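Local coordinates for type VI secretion system component (Escherichia coli O6, PDB 2P5Z), which is a component of the type VI secretion system, structurally similar to the T4 phage tail proteins gp27 and gp5, and probably forms a trimeric part of the secretion apparatus, at the interface of chains A and B. Coordinates in Å, arbitrary orientation; residue numbers count along the deposited sequence, not the author numbering. Chains: chain A/B, Type VI secretion system component.

The interface of chains A and B. Residues chain A 236-239; chain B 58, 62, 92-94.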
loop_
_atom_site.group_PDB
_atom_site.type_symbol
_atom_site.label_atom_id
_atom_site.label_comp_id
_atom_site.label_asym_id
_atom_site.label_seq_id
_atom_site.Cartn_x
_atom_site.Cartn_y
_atom_site.Cartn_z
ATOM N N ALA A 236 4.859 10.668 -23.402
ATOM C CA ALA A 236 5.629 9.817 -22.508
ATOM C C ALA A 236 5.583 8.409 -23.070
ATOM O O ALA A 236 4.521 7.926 -23.480
ATOM C CB ALA A 236 5.064 9.844 -21.092
ATOM N N TYR A 237 6.740 7.768 -23.123
ATOM C CA TYR A 237 6.847 6.435 -23.683
ATOM C C TYR A 237 7.752 5.685 -22.774
ATOM O O TYR A 237 8.768 6.210 -22.318
ATOM C CB TYR A 237 7.454 6.450 -25.075
ATOM C CG TYR A 237 6.583 7.054 -26.144
ATOM C CD1 TYR A 237 6.574 8.434 -26.378
ATOM C CD2 TYR A 237 5.811 6.253 -26.965
ATOM C CE1 TYR A 237 5.786 8.987 -27.382
ATOM C CE2 TYR A 237 5.031 6.804 -27.976
ATOM C CZ TYR A 237 5.019 8.166 -28.168
ATOM O OH TYR A 237 4.237 8.700 -29.161
ATOM N N SER A 238 7.379 4.451 -22.483
ATOM C CA SER A 238 8.095 3.695 -21.483
ATOM C C SER A 238 8.442 2.338 -22.038
ATOM O O SER A 238 8.035 1.988 -23.147
ATOM C CB SER A 238 7.244 3.559 -20.222
ATOM O OG SER A 238 8.081 3.439 -19.087
ATOM N N VAL A 239 9.185 1.577 -21.245
ATOM C CA VAL A 239 9.640 0.245 -21.616
ATOM C C VAL A 239 9.826 -0.599 -20.349
ATOM O O VAL A 239 9.822 -0.075 -19.226
ATOM C CB VAL A 239 10.960 0.324 -22.413
ATOM C CG1 VAL A 239 12.002 -0.588 -21.817
ATOM C CG2 VAL A 239 10.712 0.034 -23.892
ATOM N N PRO B 58 10.508 8.407 -30.327
ATOM C CA PRO B 58 10.833 7.463 -29.243
ATOM C C PRO B 58 11.667 6.259 -29.688
ATOM O O PRO B 58 12.591 5.854 -28.973
ATOM C CB PRO B 58 9.455 7.029 -28.716
ATOM C CG PRO B 58 8.465 7.529 -29.705
ATOM C CD PRO B 58 9.075 8.738 -30.343
ATOM N N LEU B 62 14.515 4.830 -27.189
ATOM C CA LEU B 62 14.163 3.723 -26.280
ATOM C C LEU B 62 14.968 2.475 -26.551
ATOM O O LEU B 62 15.137 2.085 -27.697
ATOM C CB LEU B 62 12.685 3.373 -26.387
ATOM C CG LEU B 62 11.729 4.419 -25.813
ATOM C CD1 LEU B 62 10.272 4.047 -26.149
ATOM C CD2 LEU B 62 11.980 4.592 -24.301
ATOM N N THR B 92 15.278 3.918 -20.796
ATOM C CA THR B 92 14.069 3.198 -20.415
ATOM C C THR B 92 12.801 3.971 -20.764
ATOM O O THR B 92 11.768 3.393 -21.075
ATOM C CB THR B 92 14.146 2.945 -18.920
ATOM O OG1 THR B 92 14.892 1.743 -18.714
ATOM C CG2 THR B 92 12.781 2.842 -18.281
ATOM N N GLY B 93 12.890 5.296 -20.733
ATOM C CA GLY B 93 11.719 6.134 -20.899
ATOM C C GLY B 93 12.060 7.363 -21.702
ATOM O O GLY B 93 13.192 7.842 -21.684
ATOM N N PHE B 94 11.077 7.891 -22.402
ATOM C CA PHE B 94 11.326 9.030 -23.225
ATOM C C PHE B 94 10.113 9.911 -23.160
ATOM O O PHE B 94 8.978 9.432 -23.280
ATOM C CB PHE B 94 11.608 8.597 -24.667
ATOM C CG PHE B 94 11.562 9.719 -25.660
ATOM C CD1 PHE B 94 12.590 10.652 -25.720
ATOM C CD2 PHE B 94 10.491 9.843 -26.537
ATOM C CE1 PHE B 94 12.549 11.686 -26.629
ATOM C CE2 PHE B 94 10.443 10.875 -27.468
ATOM C CZ PHE B 94 11.479 11.793 -27.514
#
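With CG anti to its own carbonyl carbon (chi1 -69°) and the ring plane set nearly at right angles to the CA-CB-CG plane (chi2 86°), A:Tyr237 presents one ring face to B:Pro58, while B:Phe94, its CG anti to the backbone N (chi1 166°), brings its ring near the CD1 edge of the same tyrosine. The proline CG lies over the middle of the phenol ring, 3.7 Å from the centroid, in a CH-pi contact. CB of the proline reaches toward the root of the ring, lying 3.9 Å from the tyrosine CG, so the CB-CG edge of the pyrrolidine rests along the face from its root to its centre, while CD, CA and N tilt away. B:Leu62 meets the tyrosine side chain nearer the backbone: its CD1 methyl packs against CB at 3.9 Å, and its other branch, CD2, is turned toward the tyrosine carbonyl. The phenylalanine ring makes a marginal contact on the same side of the tyrosine plane as the proline, its CD2 standing 4.2 Å from CD1 of the tyrosine.

The backbones of A:Tyr237 and B:Phe94 form an antiparallel beta bridge, joining the end of strand 230-237 to strand 85-99 of the neighbouring chain. The amide N of A:Tyr237 donates to O of B:Phe94 at 2.8 Å, and N of B:Phe94 returns a bond of 2.9 Å to O of A:Tyr237. This reciprocal pair sets the local register and is likely to place the tyrosine CB where proline and leucine meet its side chain. The pairing does not continue to A:Val239: its N still lies 3.2 Å from O of B:Thr92, but the N-H is directed away and no hydrogen bond forms.

The patch thus combines an antiparallel bridge between the chains with an apolar side-chain seat. It joins two copies within the deposited trimer, and such pairing is likely to support the ring-like assembly expected from the resemblance to phage gp27.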